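Local atomic coordinates of DNA ligase (Archaeoglobus fulgidus, PDB entry 3GDE), a protein that joins nicked strands of double-stranded DNA at the expense of ATP, probably during replication, recombination and repair. Residues A[51-56]-A[122-127]; A[155-160]-A[164-169]; A[128-131]-A[137-140]; A[34-37]-A[41-44]. All blocks are in the same frame, centred on the assembly; numbering follows the deposited sequence.

Contact 1: A[51-56]-A[122-127]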
loop_
_atom_site.group_PDB
_atom_site.type_symbol
_atom_site.label_atom_id
_atom_site.label_comp_id
_atom_site.label_asym_id
_atom_site.label_seq_id
_atom_site.Cartn_x
_atom_site.Cartn_y
_atom_site.Cartn_z
ATOM N N GLY A 51 -7.019 10.116 2.324
ATOM C CA GLY A 51 -7.035 9.340 3.561
ATOM C C GLY A 51 -5.668 9.031 4.141
ATOM O O GLY A 51 -5.529 8.083 4.908
ATOM N N LYS A 52 -4.662 9.834 3.785
ATOM C CA LYS A 52 -3.290 9.640 4.281
ATOM C C LYS A 52 -2.840 10.809 5.139
ATOM O O LYS A 52 -3.110 11.974 4.829
ATOM C CB LYS A 52 -2.277 9.527 3.127
ATOM C CG LYS A 52 -2.325 8.268 2.269
ATOM C CD LYS A 52 -1.260 8.400 1.159
ATOM C CE LYS A 52 -1.456 7.396 0.036
ATOM N NZ LYS A 52 -2.749 7.590 -0.720
ATOM N N VAL A 53 -2.107 10.490 6.195
ATOM C CA VAL A 53 -1.460 11.499 7.019
ATOM C C VAL A 53 0.047 11.510 6.712
ATOM O O VAL A 53 0.672 12.581 6.671
ATOM C CB VAL A 53 -1.766 11.258 8.517
ATOM C CG1 VAL A 53 -1.056 12.255 9.392
ATOM C CG2 VAL A 53 -3.275 11.306 8.767
ATOM N N TYR A 54 0.608 10.320 6.489
ATOM C CA TYR A 54 2.013 10.141 6.103
ATOM C C TYR A 54 2.102 9.216 4.900
ATOM O O TYR A 54 1.244 8.365 4.728
ATOM C CB TYR A 54 2.856 9.561 7.257
ATOM C CG TYR A 54 2.722 10.347 8.547
ATOM C CD1 TYR A 54 3.398 11.560 8.723
ATOM C CD2 TYR A 54 1.894 9.886 9.579
ATOM C CE1 TYR A 54 3.258 12.291 9.895
ATOM C CE2 TYR A 54 1.747 10.604 10.758
ATOM C CZ TYR A 54 2.429 11.808 10.911
ATOM O OH TYR A 54 2.273 12.527 12.073
ATOM N N PRO A 55 3.133 9.392 4.049
ATOM C CA PRO A 55 3.488 8.360 3.062
ATOM C C PRO A 55 3.844 7.044 3.765
ATOM O O PRO A 55 4.340 7.063 4.890
ATOM C CB PRO A 55 4.719 8.949 2.379
ATOM C CG PRO A 55 4.575 10.425 2.558
ATOM C CD PRO A 55 4.001 10.581 3.926
ATOM N N PRO A 56 3.563 5.895 3.120
ATOM C CA PRO A 56 3.801 4.602 3.783
ATOM C C PRO A 56 5.284 4.328 4.070
ATOM O O PRO A 56 5.616 3.656 5.051
ATOM C CB PRO A 56 3.248 3.580 2.779
ATOM C CG PRO A 56 3.270 4.288 1.453
ATOM C CD PRO A 56 2.998 5.735 1.768
ATOM N N GLU A 122 0.049 19.398 13.358
ATOM C CA GLU A 122 0.932 19.455 14.540
ATOM C C GLU A 122 0.536 18.421 15.587
ATOM O O GLU A 122 1.391 17.720 16.113
ATOM C CB GLU A 122 0.932 20.849 15.190
ATOM C CG GLU A 122 1.169 22.021 14.237
ATOM C CD GLU A 122 2.643 22.319 13.944
ATOM O OE1 GLU A 122 2.894 23.405 13.365
ATOM O OE2 GLU A 122 3.541 21.494 14.279
ATOM N N THR A 123 -0.761 18.340 15.874
ATOM C CA THR A 123 -1.313 17.357 16.807
ATOM C C THR A 123 -1.032 15.918 16.347
ATOM O O THR A 123 -0.632 15.071 17.156
ATOM C CB THR A 123 -2.829 17.570 16.977
ATOM O OG1 THR A 123 -3.070 18.958 17.241
ATOM C CG2 THR A 123 -3.379 16.713 18.124
ATOM N N PHE A 124 -1.235 15.662 15.048
ATOM C CA PHE A 124 -0.880 14.369 14.418
ATOM C C PHE A 124 0.601 14.016 14.552
ATOM O O PHE A 124 0.934 12.878 14.905
ATOM C CB PHE A 124 -1.292 14.329 12.942
ATOM C CG PHE A 124 -2.769 14.093 12.719
ATOM C CD1 PHE A 124 -3.301 14.126 11.438
ATOM C CD2 PHE A 124 -3.631 13.858 13.788
ATOM C CE1 PHE A 124 -4.665 13.896 11.214
ATOM C CE2 PHE A 124 -4.995 13.645 13.574
ATOM C CZ PHE A 124 -5.506 13.660 12.282
ATOM N N ASP A 125 1.484 14.979 14.267
ATOM C CA ASP A 125 2.928 14.759 14.390
ATOM C C ASP A 125 3.344 14.430 15.828
ATOM O O ASP A 125 4.194 13.561 16.039
ATOM C CB ASP A 125 3.733 15.940 13.827
ATOM C CG ASP A 125 3.690 16.014 12.289
ATOM O OD1 ASP A 125 3.098 15.130 11.631
ATOM O OD2 ASP A 125 4.268 16.965 11.731
ATOM N N GLU A 126 2.731 15.094 16.815
ATOM C CA GLU A 126 2.961 14.731 18.209
ATOM C C GLU A 126 2.459 13.318 18.537
ATOM O O GLU A 126 3.185 12.539 19.138
ATOM C CB GLU A 126 2.344 15.723 19.192
ATOM C CG GLU A 126 2.593 15.224 20.618
ATOM C CD GLU A 126 2.172 16.156 21.724
ATOM O OE1 GLU A 126 2.403 15.760 22.882
ATOM O OE2 GLU A 126 1.616 17.247 21.458
ATOM N N ILE A 127 1.219 13.009 18.153
ATOM C CA ILE A 127 0.649 11.681 18.349
ATOM C C ILE A 127 1.545 10.574 17.785
ATOM O O ILE A 127 1.823 9.603 18.482
ATOM C CB ILE A 127 -0.805 11.579 17.783
ATOM C CG1 ILE A 127 -1.782 12.343 18.686
ATOM C CG2 ILE A 127 -1.234 10.132 17.672
ATOM C CD1 ILE A 127 -3.159 12.659 18.050
#
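Phe124 is the first residue of helix segment 122-127 to touch the 51-56 loop, and it does so through one side of its ring, which meets both methyls of Val53. CD1 of Phe124 lies 3.6 Å from CG1 of Val53, and CE1 of Phe124 lies 3.8 Å from CG2 of Val53. The two side chains cross at about a right angle, and the two methyls lie along the CD1-CE1 side of the ring, approaching obliquely. With CG1 anti to the backbone N (chi1 178°), Val53 also sets this methyl 3.5 Å above the Tyr54 ring plane, toward the rim of that ring. The carbonyl O of Phe124 comes to the edge of the Tyr54 ring, near its plane, 3.2 Å from the Tyr54 OH. Next along the helix, Asp125 accepts a hydrogen bond from Tyr54: OH of Tyr54 lies 2.8 Å from Asp125 OD1, which receives it on its anti lone pair. The ring and carboxylate planes are tilted 26° to each other. Arg121, one turn earlier, donates to Val53 O; Arg121 and Arg60 each make a long, weak ion pair with Asp125 OD1. A loop without regular structure is thus joined to helix 117-129 by packing and hydrogen bonds. Behind it, Phe124 rests on Leu161 and Ile162 of helix 152-162, and Ile127 on Leu142 and Leu143 of helix 135-149.

Contact 2: A[155-160]-A[164-169]; sequences ARYLTR and NEMRLG
Tyr157 supplies the apolar part of the contact, its ring meeting two side chains of the 164-169 loop, both at oblique approaches. CD1 of Tyr157 lies 3.8 Å from the Met166 CE, and CE1 of Tyr157 lies 3.7 Å from CD2 of Leu168. Met166 starts away from the helix, and bends at chi2 (-55°) and chi3 (-87°) bring its methyl back to the ring. Its SD also passes 4.0 Å from CB of Arg160.

Among hydrogen bonds, Arg160 NH1 donates to the Met166 O at 3.1 Å with an N-H...O angle of 152°. The acceptor lies close to the guanidinium plane, whereas the donor is tilted from the carbonyl plane. The helix ends in a Schellman motif at Asn164, which has positive phi; Glu165 N reaches back to Arg160 O in a weak bond of 3.1 Å.

Charged groups make up the rest. The guanidinium of Arg160 has Arg156 NE over one face and Arg167 CD over the other, 4.1 Å above its plane. Acidic residues balance these cations: Arg160 forms salt bridges with Glu17 and Asp93, Arg156 with Glu99, and Tyr157 OH is hydrogen-bonded to Glu17. The helix end thus packs between helix 6-16, where Tyr157 meets Phe6 and Cys13, and helix 94-108, where Arg160 meets Leu96, while Glu165 touches Pro499 of the C-terminal OB-fold domain.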
loop_
_atom_site.group_PDB
_atom_site.type_symbol
_atom_site.label_atom_id
_atom_site.label_comp_id
_atom_site.label_asym_id
_atom_site.label_seq_id
_atom_site.Cartn_x
_atom_site.Cartn_y
_atom_site.Cartn_z
ATOM N N ALA A 155 -15.105 16.978 12.802
ATOM C CA ALA A 155 -14.983 15.752 13.578
ATOM C C ALA A 155 -15.214 14.526 12.694
ATOM O O ALA A 155 -14.590 13.480 12.876
ATOM C CB ALA A 155 -15.952 15.766 14.761
ATOM N N ARG A 156 -16.119 14.675 11.738
ATOM C CA ARG A 156 -16.399 13.644 10.747
ATOM C C ARG A 156 -15.174 13.253 9.928
ATOM O O ARG A 156 -14.810 12.083 9.903
ATOM C CB ARG A 156 -17.520 14.115 9.837
ATOM C CG ARG A 156 -17.853 13.197 8.681
ATOM C CD ARG A 156 -19.298 13.419 8.356
ATOM N NE ARG A 156 -19.527 13.589 6.941
ATOM C CZ ARG A 156 -20.624 14.130 6.433
ATOM N NH1 ARG A 156 -21.590 14.553 7.229
ATOM N NH2 ARG A 156 -20.750 14.248 5.122
ATOM N N TYR A 157 -14.541 14.228 9.267
ATOM C CA TYR A 157 -13.372 13.946 8.412
ATOM C C TYR A 157 -12.059 13.746 9.164
ATOM O O TYR A 157 -11.151 13.127 8.646
ATOM C CB TYR A 157 -13.247 14.959 7.274
ATOM C CG TYR A 157 -14.419 14.843 6.334
ATOM C CD1 TYR A 157 -14.531 13.754 5.472
ATOM C CD2 TYR A 157 -15.447 15.795 6.341
ATOM C CE1 TYR A 157 -15.619 13.620 4.628
ATOM C CE2 TYR A 157 -16.545 15.669 5.504
ATOM C CZ TYR A 157 -16.621 14.580 4.649
ATOM O OH TYR A 157 -17.698 14.432 3.812
ATOM N N LEU A 158 -11.962 14.262 10.384
ATOM C CA LEU A 158 -10.825 13.948 11.253
ATOM C C LEU A 158 -10.841 12.461 11.565
ATOM O O LEU A 158 -9.809 11.782 11.514
ATOM C CB LEU A 158 -10.904 14.741 12.565
ATOM C CG LEU A 158 -9.885 15.833 12.928
ATOM C CD1 LEU A 158 -8.973 16.251 11.786
ATOM C CD2 LEU A 158 -10.559 17.063 13.568
ATOM N N THR A 159 -12.027 11.968 11.886
ATOM C CA THR A 159 -12.232 10.574 12.239
ATOM C C THR A 159 -11.962 9.684 11.023
ATOM O O THR A 159 -11.230 8.698 11.123
ATOM C CB THR A 159 -13.670 10.369 12.783
ATOM O OG1 THR A 159 -13.846 11.170 13.964
ATOM C CG2 THR A 159 -13.953 8.898 13.117
ATOM N N ARG A 160 -12.524 10.057 9.875
ATOM C CA ARG A 160 -12.360 9.287 8.642
ATOM C C ARG A 160 -10.909 9.283 8.166
ATOM O O ARG A 160 -10.437 8.289 7.613
ATOM C CB ARG A 160 -13.289 9.810 7.550
ATOM C CG ARG A 160 -14.749 9.466 7.804
ATOM C CD ARG A 160 -15.586 9.654 6.568
ATOM N NE ARG A 160 -17.018 9.587 6.843
ATOM C CZ ARG A 160 -17.947 9.936 5.956
ATOM N NH1 ARG A 160 -17.586 10.373 4.760
ATOM N NH2 ARG A 160 -19.234 9.867 6.262
ATOM N N ASN A 164 -8.353 6.268 7.741
ATOM C CA ASN A 164 -7.863 6.154 6.365
ATOM C C ASN A 164 -8.898 5.849 5.259
ATOM O O ASN A 164 -8.508 5.468 4.150
ATOM C CB ASN A 164 -6.667 5.182 6.272
ATOM C CG ASN A 164 -5.509 5.546 7.230
ATOM O OD1 ASN A 164 -4.901 4.652 7.834
ATOM N ND2 ASN A 164 -5.205 6.851 7.370
ATOM N N GLU A 165 -10.188 6.022 5.549
ATOM C CA GLU A 165 -11.245 5.930 4.530
ATOM C C GLU A 165 -12.184 7.141 4.545
ATOM O O GLU A 165 -13.093 7.239 5.369
ATOM C CB GLU A 165 -12.001 4.563 4.540
ATOM C CG GLU A 165 -13.145 4.356 5.551
ATOM C CD GLU A 165 -14.320 3.441 5.053
ATOM O OE1 GLU A 165 -14.497 3.197 3.823
ATOM O OE2 GLU A 165 -15.101 2.979 5.920
ATOM N N MET A 166 -11.945 8.067 3.614
ATOM C CA MET A 166 -12.660 9.349 3.546
ATOM C C MET A 166 -14.073 9.220 2.971
ATOM O O MET A 166 -14.941 10.055 3.246
ATOM C CB MET A 166 -11.854 10.359 2.714
ATOM C CG MET A 166 -10.487 10.709 3.277
ATOM S SD MET A 166 -10.582 11.304 4.976
ATOM C CE MET A 166 -10.879 13.049 4.777
ATOM N N ARG A 167 -14.271 8.181 2.158
ATOM C CA ARG A 167 -15.568 7.820 1.544
ATOM C C ARG A 167 -16.091 8.870 0.575
ATOM O O ARG A 167 -17.282 9.152 0.541
ATOM C CB ARG A 167 -16.618 7.464 2.611
ATOM C CG ARG A 167 -16.217 6.277 3.486
ATOM C CD ARG A 167 -17.242 6.011 4.590
ATOM N NE ARG A 167 -18.550 5.634 4.061
ATOM C CZ ARG A 167 -19.100 4.424 4.184
ATOM N NH1 ARG A 167 -18.454 3.454 4.825
ATOM N NH2 ARG A 167 -20.302 4.184 3.662
ATOM N N LEU A 168 -15.181 9.424 -0.225
ATOM C CA LEU A 168 -15.485 10.524 -1.142
ATOM C C LEU A 168 -15.497 10.055 -2.582
ATOM O O LEU A 168 -15.861 10.814 -3.487
ATOM C CB LEU A 168 -14.443 11.646 -0.995
ATOM C CG LEU A 168 -14.129 12.155 0.420
ATOM C CD1 LEU A 168 -12.912 13.088 0.417
ATOM C CD2 LEU A 168 -15.351 12.830 1.034
ATOM N N GLY A 169 -15.081 8.812 -2.803
ATOM C CA GLY A 169 -14.941 8.294 -4.155
ATOM C C GLY A 169 -13.733 8.881 -4.878
ATOM O O GLY A 169 -13.713 8.948 -6.111
#

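Contact 3: A[128-131]-A[137-140]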
loop_
_atom_site.group_PDB
_atom_site.type_symbol
_atom_site.label_atom_id
_atom_site.label_comp_id
_atom_site.label_asym_id
_atom_site.label_seq_id
_atom_site.Cartn_x
_atom_site.Cartn_y
_atom_site.Cartn_z
ATOM N N ALA A 128 2.008 10.738 16.543
ATOM C CA ALA A 128 2.946 9.795 15.904
ATOM C C ALA A 128 4.269 9.547 16.666
ATOM O O ALA A 128 4.839 8.451 16.600
ATOM C CB ALA A 128 3.227 10.221 14.468
ATOM N N SER A 129 4.755 10.552 17.385
ATOM C CA SER A 129 6.025 10.443 18.121
ATOM C C SER A 129 5.927 9.702 19.471
ATOM O O SER A 129 6.954 9.347 20.070
ATOM C CB SER A 129 6.640 11.830 18.329
ATOM O OG SER A 129 5.794 12.638 19.131
ATOM N N LEU A 130 4.703 9.455 19.935
ATOM C CA LEU A 130 4.493 8.962 21.293
ATOM C C LEU A 130 4.670 7.454 21.421
ATOM O O LEU A 130 3.943 6.682 20.809
ATOM C CB LEU A 130 3.120 9.387 21.822
ATOM C CG LEU A 130 2.821 10.885 21.915
ATOM C CD1 LEU A 130 1.446 11.077 22.505
ATOM C CD2 LEU A 130 3.868 11.655 22.723
ATOM N N THR A 131 5.649 7.046 22.222
ATOM C CA THR A 131 5.847 5.638 22.549
ATOM C C THR A 131 6.020 5.454 24.053
ATOM O O THR A 131 6.364 6.395 24.783
ATOM C CB THR A 131 7.092 5.027 21.838
ATOM O OG1 THR A 131 8.236 5.873 22.032
ATOM C CG2 THR A 131 6.840 4.852 20.341
ATOM N N LYS A 137 -2.660 6.742 26.555
ATOM C CA LYS A 137 -3.555 7.663 27.251
ATOM C C LYS A 137 -3.338 9.127 26.834
ATOM O O LYS A 137 -4.303 9.877 26.684
ATOM C CB LYS A 137 -3.455 7.501 28.774
ATOM C CG LYS A 137 -3.830 6.101 29.295
ATOM C CD LYS A 137 -5.339 5.879 29.337
ATOM C CE LYS A 137 -5.678 4.534 29.964
ATOM N NZ LYS A 137 -7.081 4.522 30.496
ATOM N N ARG A 138 -2.084 9.528 26.638
ATOM C CA ARG A 138 -1.812 10.874 26.113
ATOM C C ARG A 138 -2.391 11.062 24.702
ATOM O O ARG A 138 -2.982 12.107 24.401
ATOM C CB ARG A 138 -0.321 11.223 26.132
ATOM C CG ARG A 138 -0.068 12.580 25.519
ATOM C CD ARG A 138 1.390 12.892 25.386
ATOM N NE ARG A 138 1.821 13.588 26.572
ATOM C CZ ARG A 138 2.134 14.871 26.637
ATOM N NH1 ARG A 138 2.118 15.644 25.556
ATOM N NH2 ARG A 138 2.478 15.365 27.807
ATOM N N LYS A 139 -2.240 10.044 23.855
ATOM C CA LYS A 139 -2.865 10.057 22.532
ATOM C C LYS A 139 -4.361 10.320 22.627
ATOM O O LYS A 139 -4.899 11.127 21.886
ATOM C CB LYS A 139 -2.622 8.744 21.795
ATOM C CG LYS A 139 -1.219 8.587 21.285
ATOM C CD LYS A 139 -1.149 7.386 20.389
ATOM C CE LYS A 139 0.236 6.805 20.365
ATOM N NZ LYS A 139 0.274 5.699 19.383
ATOM N N ILE A 140 -5.025 9.644 23.551
ATOM C CA ILE A 140 -6.444 9.871 23.791
ATOM C C ILE A 140 -6.687 11.327 24.236
ATOM O O ILE A 140 -7.619 11.969 23.767
ATOM C CB ILE A 140 -7.021 8.839 24.803
ATOM C CG1 ILE A 140 -6.980 7.427 24.190
ATOM C CG2 ILE A 140 -8.447 9.214 25.229
ATOM C CD1 ILE A 140 -7.072 6.258 25.214
#
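Leu130, the residue with the largest share of the buried surface, lies just past the end of helix 117-129 and points toward Arg138 and Lys139 near the start of helix 135-149. The arrangement is a helix-loop-helix connection in the all-helical N-terminal part of the ligase, with the leucine packed against the beginning of the second helix. Its CD1 meets the aliphatic stem of Arg138, 3.4 Å from Arg138 CD and 3.7 Å from Arg138 CG, and CD2 of Leu130 follows at 3.8 Å from the same Arg138 CD. The two side chains cross at about a right angle, and both methyls close on the CD end of the methylene chain. Arg138 runs straight as far as CD, its CG opposite the backbone N (chi1 177°), and then bends at chi3. Beyond that bend its guanidinium forms a salt bridge with Glu126, one turn back from Leu130, which links the two helices beside the leucine packing.

Lys139 flanks Leu130 by a different route. Its chain is extended beyond CG, and its ammonium is hydrogen-bonded to the carbonyl O of Gly63. The leucine also packs on Ser135 and Leu142 of the second helix, whereas Lys139 reaches Leu68 of helix 66-77. The lysine's CG lies 3.8 Å from Leu130 CD1, and farther along the chain Lys139 CE passes 3.7 Å from the carbonyl O of Leu130.

Contact 4: A[34-37]-A[41-44]; sequences QKIE and DLYD
The carboxylate of Asp41 is carried away from Ile36 and bound at its oxygens, while the CB beneath it does the touching, 3.9 Å from CG2 of Ile36. OD2 of Asp41 forms a salt bridge with Arg118, and OD1 accepts from the backbone N of Met4. The second flat group, the ring of Tyr43, has OD1 of Asp44 at its edge, in plane.

The motif is a helix-loop-helix turn in the helical N-terminal region: residues 34-37 leave helix 22-34 and fold back on the first turns of helix 39-49. Ile36 makes the contact with a single methyl, CG2. This branch lies opposite the backbone N, while CG1 stands opposite the carbonyl carbon (chi1 -51°), so the gamma methyl is the branch presented to the second helix. Side chains of Ile36 and Asp41 meet at a slant, and the contact is van der Waals packing of one methyl against the CB atoms of Asp41 and Leu42 and the backbone N of Leu42.

Asp44, one turn on from Asp41, shares Arg118 with it and adds a salt bridge to Arg121, so two acids of this helix grip helix 117-129 and would be expected to favour their ionised forms. On the other side chain of the pair, Leu42 packs on Phe183 and Lys208. Across the turn, Ile36 CG2 sits 4.0 Å from Leu42 CB and 3.6 Å from Leu42 N.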
loop_
_atom_site.group_PDB
_atom_site.type_symbol
_atom_site.label_atom_id
_atom_site.label_comp_id
_atom_site.label_asym_id
_atom_site.label_seq_id
_atom_site.Cartn_x
_atom_site.Cartn_y
_atom_site.Cartn_z
ATOM N N GLN A 34 -6.012 24.895 -6.704
ATOM C CA GLN A 34 -5.511 26.118 -7.344
ATOM C C GLN A 34 -5.505 27.370 -6.479
ATOM O O GLN A 34 -4.734 28.294 -6.741
ATOM C CB GLN A 34 -6.363 26.440 -8.571
ATOM C CG GLN A 34 -5.892 25.787 -9.816
ATOM C CD GLN A 34 -6.787 26.077 -10.997
ATOM O OE1 GLN A 34 -7.942 26.497 -10.842
ATOM N NE2 GLN A 34 -6.263 25.838 -12.198
ATOM N N LYS A 35 -6.383 27.409 -5.477
ATOM C CA LYS A 35 -6.626 28.619 -4.700
ATOM C C LYS A 35 -5.930 28.586 -3.343
ATOM O O LYS A 35 -6.055 29.519 -2.527
ATOM C CB LYS A 35 -8.134 28.836 -4.550
ATOM C CG LYS A 35 -8.832 29.058 -5.873
ATOM C CD LYS A 35 -10.331 29.121 -5.702
ATOM C CE LYS A 35 -11.039 29.229 -7.053
ATOM N NZ LYS A 35 -10.621 28.124 -7.990
ATOM N N ILE A 36 -5.186 27.513 -3.108
ATOM C CA ILE A 36 -4.382 27.406 -1.909
ATOM C C ILE A 36 -3.013 28.040 -2.181
ATOM O O ILE A 36 -2.298 27.632 -3.099
ATOM C CB ILE A 36 -4.243 25.942 -1.440
ATOM C CG1 ILE A 36 -5.630 25.282 -1.352
ATOM C CG2 ILE A 36 -3.504 25.891 -0.105
ATOM C CD1 ILE A 36 -5.619 23.778 -1.180
ATOM N N GLU A 37 -2.668 29.048 -1.386
ATOM C CA GLU A 37 -1.392 29.747 -1.544
ATOM C C GLU A 37 -0.333 29.235 -0.588
ATOM O O GLU A 37 0.834 29.175 -0.948
ATOM C CB GLU A 37 -1.562 31.265 -1.396
ATOM C CG GLU A 37 -2.000 31.963 -2.690
ATOM C CD GLU A 37 -1.023 31.752 -3.862
ATOM O OE1 GLU A 37 0.215 31.619 -3.648
ATOM O OE2 GLU A 37 -1.507 31.726 -5.012
ATOM N N ASP A 41 -0.487 23.907 3.616
ATOM C CA ASP A 41 -1.917 23.589 3.542
ATOM C C ASP A 41 -2.203 22.800 2.263
ATOM O O ASP A 41 -3.046 21.913 2.271
ATOM C CB ASP A 41 -2.811 24.842 3.571
ATOM C CG ASP A 41 -2.848 25.522 4.926
ATOM O OD1 ASP A 41 -3.256 26.696 4.969
ATOM O OD2 ASP A 41 -2.482 24.914 5.953
ATOM N N LEU A 42 -1.517 23.148 1.171
ATOM C CA LEU A 42 -1.644 22.422 -0.104
ATOM C C LEU A 42 -1.200 20.968 0.075
ATOM O O LEU A 42 -1.945 20.041 -0.224
ATOM C CB LEU A 42 -0.842 23.097 -1.235
ATOM C CG LEU A 42 -0.805 22.325 -2.581
ATOM C CD1 LEU A 42 -2.210 22.081 -3.158
ATOM C CD2 LEU A 42 0.093 22.981 -3.633
ATOM N N TYR A 43 0.015 20.804 0.590
ATOM C CA TYR A 43 0.592 19.508 0.919
ATOM C C TYR A 43 -0.362 18.684 1.773
ATOM O O TYR A 43 -0.713 17.555 1.426
ATOM C CB TYR A 43 1.925 19.705 1.649
ATOM C CG TYR A 43 2.647 18.421 1.967
ATOM C CD1 TYR A 43 3.607 17.903 1.091
ATOM C CD2 TYR A 43 2.370 17.717 3.145
ATOM C CE1 TYR A 43 4.277 16.715 1.382
ATOM C CE2 TYR A 43 3.028 16.532 3.445
ATOM C CZ TYR A 43 3.980 16.032 2.557
ATOM O OH TYR A 43 4.632 14.854 2.856
ATOM N N ASP A 44 -0.794 19.256 2.886
ATOM C CA ASP A 44 -1.695 18.547 3.782
ATOM C C ASP A 44 -3.021 18.178 3.117
ATOM O O ASP A 44 -3.496 17.061 3.277
ATOM C CB ASP A 44 -1.931 19.356 5.057
ATOM C CG ASP A 44 -0.733 19.351 5.980
ATOM O OD1 ASP A 44 0.081 18.401 5.923
ATOM O OD2 ASP A 44 -0.605 20.306 6.779
#

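All four contacts belong to the N-terminal ligase region and lie away from the predicted ATP and lysine sites. Contact 1 is the middle piece: its centre is about 12 Å from that of contact 3, about 14 Å from contact 2 and about 17 Å from contact 4. Contacts 1 and 3 share helix 117-129 and touch where Tyr54 OH reaches Ala128 CB, 3.5 Å away. Contact 2 meets contact 1 at Gly51, whose N lies 3.6 Å from Met166 CG. Contact 4 does not touch contact 1, but Arg121 of helix 117-129 reaches both. Contacts 3 and 4 are farthest apart, about 28 Å between centres.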